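PDB 5JXF: Asp/Glu-specific dipeptidyl-peptidase from Flavobacterium psychrophilum, which removes dipeptides from the N-terminus of oligopeptides, with strict specificity for aspartate or glutamate at the P1 position. Local coordinates for residues 305-316 against 406-415. Numbering follows the deposited sequence.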
loop_
_atom_site.group_PDB
_atom_site.type_symbol
_atom_site.label_atom_id
_atom_site.label_comp_id
_atom_site.label_asym_id
_atom_site.label_seq_id
_atom_site.Cartn_x
_atom_site.Cartn_y
_atom_site.Cartn_z
ATOM N N THR A 305 20.111 -11.353 14.579
ATOM C CA THR A 305 19.060 -11.855 15.462
ATOM C C THR A 305 17.672 -11.735 14.813
ATOM O O THR A 305 16.933 -12.717 14.739
ATOM C CB THR A 305 19.052 -11.137 16.833
ATOM O OG1 THR A 305 18.909 -9.728 16.641
ATOM C CG2 THR A 305 20.349 -11.413 17.594
ATOM N N ASN A 306 17.318 -10.543 14.342
ATOM C CA ASN A 306 16.012 -10.347 13.717
ATOM C C ASN A 306 15.747 -11.235 12.488
ATOM O O ASN A 306 14.680 -11.849 12.402
ATOM C CB ASN A 306 15.814 -8.876 13.332
ATOM C CG ASN A 306 15.192 -8.062 14.450
ATOM O OD1 ASN A 306 15.143 -8.505 15.599
ATOM N ND2 ASN A 306 14.700 -6.871 14.119
ATOM N N PRO A 307 16.701 -11.305 11.538
ATOM C CA PRO A 307 16.406 -12.137 10.362
ATOM C C PRO A 307 16.136 -13.599 10.725
ATOM O O PRO A 307 15.223 -14.211 10.167
ATOM C CB PRO A 307 17.685 -12.028 9.517
ATOM C CG PRO A 307 18.356 -10.791 9.976
ATOM C CD PRO A 307 18.014 -10.643 11.426
ATOM N N ALA A 308 16.927 -14.142 11.650
ATOM C CA ALA A 308 16.717 -15.505 12.128
ATOM C C ALA A 308 15.291 -15.710 12.658
ATOM O O ALA A 308 14.542 -16.546 12.142
ATOM C CB ALA A 308 17.744 -15.853 13.212
ATOM N N LYS A 309 14.923 -14.928 13.674
ATOM C CA LYS A 309 13.613 -15.024 14.321
ATOM C C LYS A 309 12.453 -14.733 13.363
ATOM O O LYS A 309 11.388 -15.345 13.460
ATOM C CB LYS A 309 13.550 -14.069 15.515
ATOM C CG LYS A 309 14.447 -14.475 16.674
ATOM C CD LYS A 309 14.116 -13.686 17.926
ATOM C CE LYS A 309 14.494 -12.223 17.767
ATOM N NZ LYS A 309 14.283 -11.456 19.036
ATOM N N ILE A 310 12.658 -13.797 12.446
ATOM C CA ILE A 310 11.666 -13.517 11.419
ATOM C C ILE A 310 11.391 -14.752 10.544
ATOM O O ILE A 310 10.237 -15.174 10.383
ATOM C CB ILE A 310 12.115 -12.336 10.540
ATOM C CG1 ILE A 310 11.959 -11.032 11.329
ATOM C CG2 ILE A 310 11.305 -12.288 9.252
ATOM C CD1 ILE A 310 12.723 -9.865 10.741
ATOM N N GLU A 311 12.450 -15.342 10.006
ATOM C CA GLU A 311 12.312 -16.529 9.158
ATOM C C GLU A 311 11.643 -17.682 9.901
ATOM O O GLU A 311 10.799 -18.385 9.343
ATOM C CB GLU A 311 13.679 -16.975 8.624
ATOM C CG GLU A 311 13.797 -16.899 7.116
ATOM C CD GLU A 311 15.089 -17.520 6.593
ATOM O OE1 GLU A 311 15.158 -18.764 6.488
ATOM O OE2 GLU A 311 16.036 -16.766 6.280
ATOM N N ILE A 312 12.008 -17.864 11.168
ATOM C CA ILE A 312 11.426 -18.942 11.962
ATOM C C ILE A 312 9.933 -18.737 12.194
ATOM O O ILE A 312 9.152 -19.656 11.975
ATOM C CB ILE A 312 12.121 -19.096 13.320
ATOM C CG1 ILE A 312 13.576 -19.495 13.122
ATOM C CG2 ILE A 312 11.413 -20.150 14.171
ATOM C CD1 ILE A 312 14.307 -19.628 14.434
ATOM N N ARG A 313 9.531 -17.547 12.630
ATOM C CA ARG A 313 8.114 -17.281 12.897
ATOM C C ARG A 313 7.265 -17.310 11.615
ATOM O O ARG A 313 6.106 -17.729 11.633
ATOM C CB ARG A 313 7.938 -15.931 13.606
ATOM C CG ARG A 313 8.416 -15.953 15.063
ATOM C CD ARG A 313 8.132 -14.661 15.817
ATOM N NE ARG A 313 8.596 -14.763 17.202
ATOM C CZ ARG A 313 7.918 -14.325 18.260
ATOM N NH1 ARG A 313 6.734 -13.737 18.095
ATOM N NH2 ARG A 313 8.428 -14.463 19.486
ATOM N N GLU A 314 7.843 -16.871 10.507
ATOM C CA GLU A 314 7.104 -16.849 9.243
ATOM C C GLU A 314 6.663 -18.256 8.834
ATOM O O GLU A 314 5.518 -18.472 8.439
ATOM C CB GLU A 314 7.949 -16.215 8.132
ATOM C CG GLU A 314 7.195 -15.994 6.830
ATOM C CD GLU A 314 7.094 -17.259 5.998
ATOM O OE1 GLU A 314 8.017 -18.103 6.084
ATOM O OE2 GLU A 314 6.079 -17.418 5.284
ATOM N N ALA A 315 7.582 -19.210 8.922
ATOM C CA ALA A 315 7.264 -20.590 8.591
ATOM C C ALA A 315 6.178 -21.129 9.532
ATOM O O ALA A 315 5.220 -21.752 9.076
ATOM C CB ALA A 315 8.511 -21.443 8.651
ATOM N N ALA A 316 6.314 -20.870 10.836
ATOM C CA ALA A 316 5.313 -21.304 11.819
ATOM C C ALA A 316 3.923 -20.731 11.544
ATOM O O ALA A 316 2.920 -21.453 11.568
ATOM C CB ALA A 316 5.748 -20.919 13.237
ATOM N N ASP A 406 18.813 -18.042 19.676
ATOM C CA ASP A 406 17.545 -17.602 19.100
ATOM C C ASP A 406 16.825 -18.755 18.428
ATOM O O ASP A 406 15.620 -18.935 18.596
ATOM C CB ASP A 406 17.768 -16.471 18.100
ATOM C CG ASP A 406 17.999 -15.136 18.774
ATOM O OD1 ASP A 406 17.620 -14.986 19.959
ATOM O OD2 ASP A 406 18.551 -14.234 18.109
ATOM N N TYR A 407 17.586 -19.542 17.677
ATOM C CA TYR A 407 17.040 -20.723 17.031
ATOM C C TYR A 407 16.520 -21.720 18.067
ATOM O O TYR A 407 15.490 -22.350 17.849
ATOM C CB TYR A 407 18.088 -21.381 16.117
ATOM C CG TYR A 407 18.206 -20.742 14.746
ATOM C CD1 TYR A 407 17.273 -21.018 13.749
ATOM C CD2 TYR A 407 19.245 -19.870 14.444
ATOM C CE1 TYR A 407 17.353 -20.434 12.502
ATOM C CE2 TYR A 407 19.339 -19.282 13.182
ATOM C CZ TYR A 407 18.387 -19.573 12.221
ATOM O OH TYR A 407 18.459 -18.998 10.975
ATOM N N PHE A 408 17.203 -21.856 19.201
ATOM C CA PHE A 408 16.724 -22.792 20.224
ATOM C C PHE A 408 15.443 -22.304 20.917
ATOM O O PHE A 408 14.458 -23.041 20.992
ATOM C CB PHE A 408 17.799 -23.067 21.275
ATOM C CG PHE A 408 17.341 -23.997 22.357
ATOM C CD1 PHE A 408 17.367 -25.368 22.164
ATOM C CD2 PHE A 408 16.861 -23.501 23.566
ATOM C CE1 PHE A 408 16.935 -26.232 23.161
ATOM C CE2 PHE A 408 16.424 -24.356 24.561
ATOM C CZ PHE A 408 16.460 -25.724 24.354
ATOM N N ASN A 409 15.456 -21.082 21.444
ATOM C CA ASN A 409 14.246 -20.500 22.026
ATOM C C ASN A 409 13.043 -20.483 21.070
ATOM O O ASN A 409 11.912 -20.759 21.484
ATOM C CB ASN A 409 14.493 -19.061 22.489
ATOM C CG ASN A 409 15.542 -18.959 23.554
ATOM O OD1 ASN A 409 15.731 -19.876 24.354
ATOM N ND2 ASN A 409 16.229 -17.824 23.586
ATOM N N GLU A 410 13.276 -20.138 19.803
ATOM C CA GLU A 410 12.152 -19.948 18.887
ATOM C C GLU A 410 11.572 -21.286 18.465
ATOM O O GLU A 410 10.364 -21.415 18.287
ATOM C CB GLU A 410 12.564 -19.131 17.655
ATOM C CG GLU A 410 12.661 -17.626 17.914
ATOM C CD GLU A 410 11.300 -16.944 18.096
ATOM O OE1 GLU A 410 10.329 -17.308 17.395
ATOM O OE2 GLU A 410 11.200 -16.033 18.946
ATOM N N VAL A 411 12.426 -22.290 18.338
ATOM C CA VAL A 411 11.992 -23.546 17.747
ATOM C C VAL A 411 11.552 -24.552 18.802
ATOM O O VAL A 411 10.545 -25.242 18.634
ATOM C CB VAL A 411 13.099 -24.152 16.868
ATOM C CG1 VAL A 411 12.767 -25.585 16.491
ATOM C CG2 VAL A 411 13.300 -23.292 15.617
ATOM N N VAL A 412 12.288 -24.620 19.902
ATOM C CA VAL A 412 11.983 -25.594 20.941
ATOM C C VAL A 412 11.074 -25.016 22.034
ATOM O O VAL A 412 10.127 -25.673 22.470
ATOM C CB VAL A 412 13.277 -26.135 21.569
ATOM C CG1 VAL A 412 12.965 -27.093 22.705
ATOM C CG2 VAL A 412 14.121 -26.813 20.505
ATOM N N VAL A 413 11.343 -23.782 22.451
ATOM C CA VAL A 413 10.620 -23.177 23.568
ATOM C C VAL A 413 9.267 -22.543 23.196
ATOM O O VAL A 413 8.289 -22.659 23.945
ATOM C CB VAL A 413 11.491 -22.098 24.249
ATOM C CG1 VAL A 413 10.745 -21.447 25.409
ATOM C CG2 VAL A 413 12.804 -22.700 24.718
ATOM N N LYS A 414 9.197 -21.881 22.045
ATOM C CA LYS A 414 8.042 -21.037 21.754
ATOM C C LYS A 414 7.110 -21.533 20.631
ATOM O O LYS A 414 5.899 -21.577 20.830
ATOM C CB LYS A 414 8.529 -19.614 21.452
ATOM C CG LYS A 414 9.508 -19.113 22.518
ATOM C CD LYS A 414 9.565 -17.591 22.669
ATOM C CE LYS A 414 10.393 -17.231 23.918
ATOM N NZ LYS A 414 10.997 -15.869 23.907
ATOM N N ASN A 415 7.640 -21.914 19.471
ATOM C CA ASN A 415 6.755 -22.153 18.322
ATOM C C ASN A 415 6.261 -23.585 18.102
ATOM O O ASN A 415 5.162 -23.790 17.584
ATOM C CB ASN A 415 7.436 -21.682 17.051
ATOM C CG ASN A 415 7.594 -20.190 17.003
ATOM O OD1 ASN A 415 6.735 -19.483 16.472
ATOM N ND2 ASN A 415 8.696 -19.693 17.546
#
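From A308 beside Y407 down to A316 beside N415, segments 305-316 and 406-415, parts of helices 295-325 and 386-415, run almost parallel, their axes crossing at -17° and approaching to 9.8 Å. The contact lies in the helical part of this S46 peptidase and is built on knobs-into-holes packing: I312 fits among Y407, E410, V411 and N415. Isoleucine suits the place because its beta-branch sends CG2 to V411 CG2, 3.9 Å away, while the longer arm presses CD1 against Y407 CD1 at 3.3 Å. A308, one turn earlier, meets the tyrosine from the same side of the ring plane, its CB 3.8 Å from Y407 CE2; a mere methyl lets the ring come this close.

Along one flank the apolar seam gives way to a salt bridge, the extended R313 coming side-on to E410. Its NE bonds OE1 of E410 at 3.1 Å, bent (137°) and tilted from the guanidinium plane. The bond from R313 NH2 to E410 OE2, 3.2 Å, is straighter, lies in that plane and uses the syn lone pair. NH1 is held by the V341 carbonyl, so the arginine also ties this pair to helix 328-357. E410 can turn its carboxylate back to R313 because its chain bends at chi2 (-72°). The aliphatic part of K309 crosses E410, CG to CG at 3.8 Å, while its amine makes a cation-pi contact with W348.

Further along, a pi turn has N415 N bonding the carbonyl oxygen of E410, five residues back. The amide of N415 braces the glutamate as well: its ND2 donates to E410 OE1 at 2.9 Å, from the carboxylate face opposite R313 NE.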